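Cyclase/dehydrase (Mycobacterium smegmatis str. MC2 155, PDB 5Z8O) is of unknown function but, as a START-superfamily protein with the Bet v 1-like fold, probably binds a lipid or other hydrophobic ligand in its central cavity. Local coordinates at residues F24-Q29 with E138-Q143; W38-Y43 with V63-V68; V68-P71 with Q75-T78. All blocks are in the same frame, centred on the assembly; numbering follows the deposited sequence.

Interaction 1: residues F24-Q29 with E138-Q143; sequences FEAYPQ and EGRVEQ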
loop_
_atom_site.group_PDB
_atom_site.type_symbol
_atom_site.label_atom_id
_atom_site.label_comp_id
_atom_site.label_asym_id
_atom_site.label_seq_id
_atom_site.Cartn_x
_atom_site.Cartn_y
_atom_site.Cartn_z
ATOM N N PHE B 24 2.460 -14.082 6.630
ATOM C CA PHE B 24 1.541 -12.979 6.359
ATOM C C PHE B 24 0.812 -13.165 5.035
ATOM O O PHE B 24 -0.387 -12.880 4.933
ATOM C CB PHE B 24 2.296 -11.651 6.370
ATOM C CG PHE B 24 3.023 -11.383 7.651
ATOM C CD1 PHE B 24 2.320 -11.148 8.820
ATOM C CD2 PHE B 24 4.407 -11.361 7.686
ATOM C CE1 PHE B 24 2.982 -10.898 10.002
ATOM C CE2 PHE B 24 5.076 -11.112 8.867
ATOM C CZ PHE B 24 4.362 -10.880 10.027
ATOM N N GLU B 25 1.517 -13.638 4.006
ATOM C CA GLU B 25 0.884 -13.779 2.702
ATOM C C GLU B 25 -0.122 -14.922 2.650
ATOM O O GLU B 25 -0.895 -14.995 1.690
ATOM C CB GLU B 25 1.954 -13.945 1.621
ATOM C CG GLU B 25 2.776 -12.675 1.417
ATOM C CD GLU B 25 3.733 -12.754 0.240
ATOM O OE1 GLU B 25 4.133 -13.877 -0.139
ATOM O OE2 GLU B 25 4.085 -11.682 -0.305
ATOM N N ALA B 26 -0.152 -15.795 3.656
ATOM C CA ALA B 26 -1.177 -16.827 3.746
ATOM C C ALA B 26 -2.404 -16.382 4.532
ATOM O O ALA B 26 -3.374 -17.143 4.613
ATOM C CB ALA B 26 -0.602 -18.101 4.376
ATOM N N TYR B 27 -2.385 -15.176 5.104
ATOM C CA TYR B 27 -3.547 -14.671 5.835
ATOM C C TYR B 27 -4.862 -14.773 5.067
ATOM O O TYR B 27 -5.865 -15.176 5.680
ATOM C CB TYR B 27 -3.325 -13.212 6.265
ATOM C CG TYR B 27 -2.469 -13.028 7.499
ATOM C CD1 TYR B 27 -1.835 -14.104 8.103
ATOM C CD2 TYR B 27 -2.328 -11.774 8.082
ATOM C CE1 TYR B 27 -1.060 -13.934 9.239
ATOM C CE2 TYR B 27 -1.562 -11.593 9.218
ATOM C CZ TYR B 27 -0.931 -12.677 9.793
ATOM O OH TYR B 27 -0.169 -12.494 10.925
ATOM N N PRO B 28 -4.949 -14.426 3.776
ATOM C CA PRO B 28 -6.253 -14.498 3.097
ATOM C C PRO B 28 -6.847 -15.895 3.040
ATOM O O PRO B 28 -8.070 -16.016 2.910
ATOM C CB PRO B 28 -5.946 -13.968 1.687
ATOM C CG PRO B 28 -4.710 -13.150 1.845
ATOM C CD PRO B 28 -3.912 -13.865 2.887
ATOM N N GLN B 29 -6.030 -16.946 3.164
ATOM C CA GLN B 29 -6.536 -18.314 3.064
ATOM C C GLN B 29 -7.441 -18.685 4.233
ATOM O O GLN B 29 -8.331 -19.531 4.079
ATOM C CB GLN B 29 -5.375 -19.304 2.979
ATOM C CG GLN B 29 -4.493 -19.130 1.758
ATOM C CD GLN B 29 -3.250 -19.998 1.820
ATOM O OE1 GLN B 29 -3.212 -21.000 2.536
ATOM N NE2 GLN B 29 -2.220 -19.613 1.072
ATOM N N GLU B 138 -8.059 -20.405 15.390
ATOM C CA GLU B 138 -8.474 -21.739 15.817
ATOM C C GLU B 138 -8.784 -22.626 14.619
ATOM O O GLU B 138 -8.351 -23.783 14.557
ATOM C CB GLU B 138 -9.688 -21.644 16.743
ATOM C CG GLU B 138 -9.397 -20.993 18.081
ATOM C CD GLU B 138 -10.585 -21.034 19.021
ATOM O OE1 GLU B 138 -11.705 -21.340 18.557
ATOM O OE2 GLU B 138 -10.398 -20.747 20.221
ATOM N N GLY B 139 -9.542 -22.099 13.656
ATOM C CA GLY B 139 -9.843 -22.872 12.462
ATOM C C GLY B 139 -8.603 -23.211 11.659
ATOM O O GLY B 139 -8.460 -24.333 11.166
ATOM N N ARG B 140 -7.689 -22.247 11.516
ATOM C CA ARG B 140 -6.449 -22.502 10.792
ATOM C C ARG B 140 -5.588 -23.541 11.501
ATOM O O ARG B 140 -4.915 -24.343 10.842
ATOM C CB ARG B 140 -5.679 -21.193 10.607
ATOM C CG ARG B 140 -4.393 -21.315 9.815
ATOM C CD ARG B 140 -4.663 -21.836 8.415
ATOM N NE ARG B 140 -3.553 -21.566 7.506
ATOM C CZ ARG B 140 -3.594 -21.785 6.196
ATOM N NH1 ARG B 140 -4.690 -22.289 5.644
ATOM N NH2 ARG B 140 -2.541 -21.505 5.441
ATOM N N VAL B 141 -5.600 -23.546 12.836
ATOM C CA VAL B 141 -4.838 -24.538 13.588
ATOM C C VAL B 141 -5.406 -25.933 13.357
ATOM O O VAL B 141 -4.667 -26.883 13.079
ATOM C CB VAL B 141 -4.816 -24.172 15.082
ATOM C CG1 VAL B 141 -4.316 -25.342 15.920
ATOM C CG2 VAL B 141 -3.944 -22.954 15.299
ATOM N N GLU B 142 -6.730 -26.074 13.465
ATOM C CA GLU B 142 -7.364 -27.365 13.215
ATOM C C GLU B 142 -7.132 -27.827 11.783
ATOM O O GLU B 142 -6.940 -29.022 11.530
ATOM C CB GLU B 142 -8.863 -27.271 13.511
ATOM C CG GLU B 142 -9.694 -28.433 12.979
ATOM C CD GLU B 142 -9.579 -29.692 13.814
ATOM O OE1 GLU B 142 -9.124 -29.607 14.974
ATOM O OE2 GLU B 142 -9.950 -30.772 13.305
ATOM N N GLN B 143 -7.125 -26.890 10.835
ATOM C CA GLN B 143 -6.898 -27.251 9.441
ATOM C C GLN B 143 -5.464 -27.724 9.213
ATOM O O GLN B 143 -5.228 -28.635 8.411
ATOM C CB GLN B 143 -7.250 -26.066 8.541
ATOM C CG GLN B 143 -7.080 -26.316 7.054
ATOM C CD GLN B 143 -6.955 -25.029 6.263
ATOM O OE1 GLN B 143 -6.494 -24.011 6.778
ATOM N NE2 GLN B 143 -7.381 -25.064 5.007
#

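Interaction 2: residues W38-Y43 with V63-V68; sequences WILARY and VFITAV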
loop_
_atom_site.group_PDB
_atom_site.type_symbol
_atom_site.label_atom_id
_atom_site.label_comp_id
_atom_site.label_asym_id
_atom_site.label_seq_id
_atom_site.Cartn_x
_atom_site.Cartn_y
_atom_site.Cartn_z
ATOM N N TRP B 38 0.578 -8.739 1.013
ATOM C CA TRP B 38 1.816 -8.771 0.253
ATOM C C TRP B 38 2.950 -8.203 1.087
ATOM O O TRP B 38 2.800 -7.162 1.734
ATOM C CB TRP B 38 1.697 -7.980 -1.053
ATOM C CG TRP B 38 0.647 -8.503 -1.964
ATOM C CD1 TRP B 38 0.812 -9.394 -2.988
ATOM C CD2 TRP B 38 -0.738 -8.145 -1.961
ATOM N NE1 TRP B 38 -0.392 -9.626 -3.608
ATOM C CE2 TRP B 38 -1.359 -8.866 -2.999
ATOM C CE3 TRP B 38 -1.516 -7.287 -1.175
ATOM C CZ2 TRP B 38 -2.722 -8.758 -3.273
ATOM C CZ3 TRP B 38 -2.869 -7.178 -1.452
ATOM C CH2 TRP B 38 -3.456 -7.910 -2.492
ATOM N N ILE B 39 4.080 -8.897 1.060
ATOM C CA ILE B 39 5.305 -8.418 1.689
ATOM C C ILE B 39 5.916 -7.341 0.799
ATOM O O ILE B 39 6.261 -7.600 -0.359
ATOM C CB ILE B 39 6.283 -9.576 1.914
ATOM C CG1 ILE B 39 5.611 -10.651 2.773
ATOM C CG2 ILE B 39 7.574 -9.079 2.551
ATOM C CD1 ILE B 39 6.445 -11.884 2.968
ATOM N N LEU B 40 6.029 -6.124 1.333
ATOM C CA LEU B 40 6.563 -4.998 0.573
ATOM C C LEU B 40 8.066 -4.825 0.746
ATOM O O LEU B 40 8.743 -4.376 -0.189
ATOM C CB LEU B 40 5.858 -3.702 0.985
ATOM C CG LEU B 40 4.358 -3.609 0.702
ATOM C CD1 LEU B 40 3.795 -2.287 1.211
ATOM C CD2 LEU B 40 4.083 -3.769 -0.791
ATOM N N ALA B 41 8.599 -5.160 1.918
ATOM C CA ALA B 41 10.017 -5.002 2.203
ATOM C C ALA B 41 10.407 -5.994 3.286
ATOM O O ALA B 41 9.560 -6.496 4.029
ATOM C CB ALA B 41 10.355 -3.569 2.634
ATOM N N ARG B 42 11.707 -6.270 3.371
ATOM C CA ARG B 42 12.248 -7.228 4.320
ATOM C C ARG B 42 13.427 -6.622 5.063
ATOM O O ARG B 42 14.136 -5.757 4.541
ATOM C CB ARG B 42 12.710 -8.523 3.614
ATOM C CG ARG B 42 11.620 -9.224 2.819
ATOM C CD ARG B 42 12.156 -10.428 2.049
ATOM N NE ARG B 42 11.082 -11.102 1.323
ATOM C CZ ARG B 42 10.323 -12.063 1.838
ATOM N NH1 ARG B 42 10.519 -12.468 3.088
ATOM N NH2 ARG B 42 9.366 -12.618 1.106
ATOM N N TYR B 43 13.622 -7.070 6.301
ATOM C CA TYR B 43 14.860 -6.763 6.995
ATOM C C TYR B 43 16.021 -7.507 6.336
ATOM O O TYR B 43 15.840 -8.322 5.424
ATOM C CB TYR B 43 14.755 -7.118 8.480
ATOM C CG TYR B 43 13.827 -6.201 9.242
ATOM C CD1 TYR B 43 14.183 -4.881 9.487
ATOM C CD2 TYR B 43 12.601 -6.653 9.720
ATOM C CE1 TYR B 43 13.343 -4.033 10.179
ATOM C CE2 TYR B 43 11.758 -5.811 10.415
ATOM C CZ TYR B 43 12.134 -4.502 10.642
ATOM O OH TYR B 43 11.297 -3.659 11.333
ATOM N N VAL B 63 -7.384 -0.777 2.388
ATOM C CA VAL B 63 -5.972 -1.087 2.190
ATOM C C VAL B 63 -5.176 -0.535 3.361
ATOM O O VAL B 63 -5.335 0.635 3.729
ATOM C CB VAL B 63 -5.447 -0.520 0.857
ATOM C CG1 VAL B 63 -3.949 -0.741 0.738
ATOM C CG2 VAL B 63 -6.172 -1.169 -0.310
ATOM N N PHE B 64 -4.340 -1.380 3.955
ATOM C CA PHE B 64 -3.514 -1.005 5.090
ATOM C C PHE B 64 -2.051 -1.251 4.750
ATOM O O PHE B 64 -1.699 -2.328 4.255
ATOM C CB PHE B 64 -3.949 -1.803 6.316
ATOM C CG PHE B 64 -5.394 -1.604 6.651
ATOM C CD1 PHE B 64 -5.820 -0.471 7.323
ATOM C CD2 PHE B 64 -6.339 -2.531 6.241
ATOM C CE1 PHE B 64 -7.157 -0.280 7.606
ATOM C CE2 PHE B 64 -7.678 -2.346 6.522
ATOM C CZ PHE B 64 -8.088 -1.220 7.206
ATOM N N ILE B 65 -1.203 -0.261 5.020
ATOM C CA ILE B 65 0.242 -0.389 4.877
ATOM C C ILE B 65 0.859 -0.324 6.266
ATOM O O ILE B 65 0.770 0.706 6.944
ATOM C CB ILE B 65 0.823 0.704 3.970
ATOM C CG1 ILE B 65 0.064 0.749 2.641
ATOM C CG2 ILE B 65 2.311 0.467 3.752
ATOM C CD1 ILE B 65 -0.248 2.146 2.178
ATOM N N THR B 66 1.495 -1.417 6.684
ATOM C CA THR B 66 1.911 -1.591 8.069
ATOM C C THR B 66 3.378 -1.986 8.138
ATOM O O THR B 66 3.860 -2.767 7.314
ATOM C CB THR B 66 1.063 -2.657 8.787
ATOM O OG1 THR B 66 1.593 -3.957 8.508
ATOM C CG2 THR B 66 -0.382 -2.604 8.321
ATOM N N ALA B 67 4.080 -1.442 9.127
ATOM C CA ALA B 67 5.438 -1.857 9.429
ATOM C C ALA B 67 5.414 -3.018 10.415
ATOM O O ALA B 67 4.546 -3.097 11.291
ATOM C CB ALA B 67 6.249 -0.695 10.006
ATOM N N VAL B 68 6.379 -3.922 10.266
ATOM C CA VAL B 68 6.475 -5.127 11.078
ATOM C C VAL B 68 7.764 -5.056 11.881
ATOM O O VAL B 68 8.826 -4.738 11.335
ATOM C CB VAL B 68 6.442 -6.405 10.217
ATOM C CG1 VAL B 68 6.440 -7.648 11.109
ATOM C CG2 VAL B 68 5.225 -6.402 9.300
#

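Interaction 3: residues V68-P71 with Q75-T78; sequences VYYP and QIFT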
loop_
_atom_site.group_PDB
_atom_site.type_symbol
_atom_site.label_atom_id
_atom_site.label_comp_id
_atom_site.label_asym_id
_atom_site.label_seq_id
_atom_site.Cartn_x
_atom_site.Cartn_y
_atom_site.Cartn_z
ATOM N N VAL B 68 6.379 -3.922 10.266
ATOM C CA VAL B 68 6.475 -5.127 11.078
ATOM C C VAL B 68 7.764 -5.056 11.881
ATOM O O VAL B 68 8.826 -4.738 11.335
ATOM C CB VAL B 68 6.442 -6.405 10.217
ATOM C CG1 VAL B 68 6.440 -7.648 11.109
ATOM C CG2 VAL B 68 5.225 -6.402 9.300
ATOM N N TYR B 69 7.666 -5.356 13.170
ATOM C CA TYR B 69 8.811 -5.381 14.062
ATOM C C TYR B 69 8.823 -6.698 14.817
ATOM O O TYR B 69 7.803 -7.377 14.940
ATOM C CB TYR B 69 8.778 -4.217 15.062
ATOM C CG TYR B 69 8.683 -2.863 14.409
ATOM C CD1 TYR B 69 7.446 -2.285 14.142
ATOM C CD2 TYR B 69 9.826 -2.163 14.052
ATOM C CE1 TYR B 69 7.352 -1.046 13.542
ATOM C CE2 TYR B 69 9.744 -0.923 13.449
ATOM C CZ TYR B 69 8.505 -0.368 13.197
ATOM O OH TYR B 69 8.416 0.865 12.597
ATOM N N TYR B 70 10.005 -7.060 15.307
ATOM C CA TYR B 70 10.202 -8.295 16.057
ATOM C C TYR B 70 10.895 -7.887 17.349
ATOM O O TYR B 70 12.107 -8.080 17.509
ATOM C CB TYR B 70 11.000 -9.304 15.232
ATOM C CG TYR B 70 10.373 -9.528 13.873
ATOM C CD1 TYR B 70 9.330 -10.431 13.705
ATOM C CD2 TYR B 70 10.796 -8.803 12.765
ATOM C CE1 TYR B 70 8.747 -10.622 12.467
ATOM C CE2 TYR B 70 10.216 -8.987 11.523
ATOM C CZ TYR B 70 9.193 -9.897 11.381
ATOM O OH TYR B 70 8.613 -10.083 10.151
ATOM N N PRO B 71 10.141 -7.326 18.302
ATOM C CA PRO B 71 10.770 -6.764 19.509
ATOM C C PRO B 71 11.423 -7.806 20.396
ATOM O O PRO B 71 12.402 -7.491 21.083
ATOM C CB PRO B 71 9.605 -6.059 20.219
ATOM C CG PRO B 71 8.378 -6.713 19.682
ATOM C CD PRO B 71 8.687 -7.093 18.273
ATOM N N GLN B 75 7.763 -12.500 19.823
ATOM C CA GLN B 75 6.841 -11.391 19.630
ATOM C C GLN B 75 6.864 -10.888 18.197
ATOM O O GLN B 75 7.922 -10.823 17.561
ATOM C CB GLN B 75 7.166 -10.221 20.564
ATOM C CG GLN B 75 6.460 -10.262 21.899
ATOM C CD GLN B 75 6.691 -9.001 22.706
ATOM O OE1 GLN B 75 6.635 -7.894 22.174
ATOM N NE2 GLN B 75 6.939 -9.163 23.999
ATOM N N ILE B 76 5.686 -10.519 17.706
ATOM C CA ILE B 76 5.528 -9.813 16.442
ATOM C C ILE B 76 4.678 -8.588 16.740
ATOM O O ILE B 76 3.626 -8.697 17.378
ATOM C CB ILE B 76 4.871 -10.688 15.356
ATOM C CG1 ILE B 76 5.629 -12.007 15.192
ATOM C CG2 ILE B 76 4.806 -9.939 14.030
ATOM C CD1 ILE B 76 5.076 -12.902 14.101
ATOM N N PHE B 77 5.133 -7.429 16.277
ATOM C CA PHE B 77 4.483 -6.154 16.552
ATOM C C PHE B 77 4.330 -5.398 15.245
ATOM O O PHE B 77 5.326 -5.114 14.570
ATOM C CB PHE B 77 5.301 -5.357 17.575
ATOM C CG PHE B 77 4.673 -4.063 17.999
ATOM C CD1 PHE B 77 3.515 -4.049 18.755
ATOM C CD2 PHE B 77 5.292 -2.859 17.709
ATOM C CE1 PHE B 77 2.954 -2.855 19.167
ATOM C CE2 PHE B 77 4.741 -1.664 18.128
ATOM C CZ PHE B 77 3.570 -1.660 18.854
ATOM N N THR B 78 3.089 -5.076 14.889
ATOM C CA THR B 78 2.790 -4.354 13.662
ATOM C C THR B 78 2.271 -2.961 13.989
ATOM O O THR B 78 1.547 -2.768 14.972
ATOM C CB THR B 78 1.764 -5.105 12.805
ATOM O OG1 THR B 78 0.539 -5.258 13.537
ATOM C CG2 THR B 78 2.299 -6.476 12.404
#

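Interaction 1: residues F24-Q29 with E138-Q143
R140 reaches from the long C-terminal helix to Q29 and makes the one hydrogen bond between the two segments. The donor is NH2 of R140 and the acceptor OE1 of Q29, 3.0 Å apart, with an N-H...O angle of 148°. The bond is a bent one: the nitrogen stands well above the plane of the amide, and the oxygen lies at the edge of the guanidinium, tilted somewhat from its plane. The two flat groups are turned 74° against each other, so they meet at a steep angle and do not stack. Beside the bond the methyl of A26 approaches the same nitrogen, its CB 4.1 Å from NH2 of R140, and Q29 CB lies 4.1 Å from NH1 of R140. A short alanine suits this place because the arginine end can pass close to the backbone of the turn.

Further out, the second terminal nitrogen is held by the arginine's own helix: NH1 of R140 donates to OE1 of Q143, 2.7 Å away. R140 leaves its helix with CG opposite the backbone N (chi1 -178°) and then bends at chi2, which brings the guanidinium within range of both glutamines. Within 24-29, Q29 N bonds to A26 O, which sets A26 and Q29 one turn apart, so that both can face the arginine. I20 of helix 14-22 packs against the R140 side chain.

The contact joins helix 119-144, the long C-terminal helix of the Bet v 1-like fold, to the helical turns between helix 14-22 and strand 34-42. The guanidinium, almost certainly still protonated, has its charge met here by amide dipoles instead of a carboxylate, and the two bonds, one on each terminal nitrogen, restrict its rotation.

Interaction 2: residues W38-Y43 with V63-V68
The backbones of W38-Y43 and V63-V68 run 20° apart over their touching parts and come no nearer than 8.9 Å between CA atoms, at L40 and I65: strand 60-69 is two places away from strand 34-42 in the antiparallel Bet v 1-like sheet, beyond strand 48-57, which is why the two run the same way. Side chains therefore bridge the gap. CD1 of L40 meets CG2 of I65 at 4.0 Å, the two side chains crossing at about a right angle; branched aliphatic residues suit a contact that must reach past a whole strand. L40 and A41 both face Q50, a classic beta bulge. L40 also packs on Q82 of the second subunit, and I65 on I65 of that subunit.

At the other end Y43 donates its hydroxyl to the carbonyl of V68, OH to O 2.7 Å. The hydroxyl lies in the plane of the V68 carbonyl, at a C=O...O angle of 153°, and V68 O sits at the edge of the ring, near its plane. With chi1 at -70°, CG of Y43 is opposite its carbonyl carbon.

The L40-I65 meeting is apolar and lies beside the subunit interface, whereas the short, directed bond holds the hydroxyl end of the Y43 ring at a main-chain oxygen.

Interaction 3: residues V68-P71 with Q75-T78
Y69 and F77 form the antiparallel hydrogen-bonded pair from which the rest of this contact follows. Y69 N donates to F77 O at 2.7 Å, and F77 N returns a bond to Y69 O at 3.0 Å with a straighter N-H...O angle of 168°. V68 and T78, the next pair, are non-hydrogen-bonded, their CA atoms 4.6 Å apart.

Apolar contacts divide between the two faces of the sheet. On the face of Y69 and F77 the ring carbons next to CG come together, CD1 of Y69 lying 4.2 Å from CD2 of F77, while F77 O lies at the edge of the Y69 ring, near its plane. P71 crosses F77 at about a right angle and sets its CD 3.9 Å from F77 CB; its ring, with no N-H to give, presents carbon to that side chain. On the face of V68 and T78, the V68 and I76 side chains lie side by side, pointing the same way, with CG1 of V68 4.1 Å from CG2 of I76. The V68 branch is set there by chi1 (-176°), which places CG1 opposite the backbone N. CD1 of Y70 adds a looser touch to CG1 of I76 at 4.3 Å, and F24 packs on V68 and Y70 from this side.

Polar ends mostly look to other partners. OE1 of Q75 sits 3.3 Å from CG of P71, but its hydrogen bond comes from R92 on strand 86-97, whose guanidinium also makes a cation-pi contact with F77. The hydroxyl of Y70 bonds to the carbonyl of P48, while R47 makes a cation-pi contact with the Y70 ring.

Paired strands joined by a short connection make this the turn end of the beta hairpin 60-69/75-83, in the middle of the curved antiparallel sheet that, with the C-terminal helix, defines the Bet v 1-like fold.

In the fold
From the N terminus, the chain first passes F24-Q29, later met by the C-terminal helix: interaction 1 closes a loop of 108 residues, and both other contacts are nested inside it. Strand 34-42 follows directly, and interaction 2 closes a shorter loop across strand 48-57 to strand 60-69. Interaction 3 begins where interaction 2 ends, at V68, and closes the tight hairpin to strand 75-83. Interaction 1 joins the helical turns to the long helix, while interactions 2 and 3 bind strands 34-42, 60-69 and 75-83. F24 and E25 link the two groups, E25 probably hydrogen-bonding to the backbone of I39, and Y43 lies against Y69 and Y70.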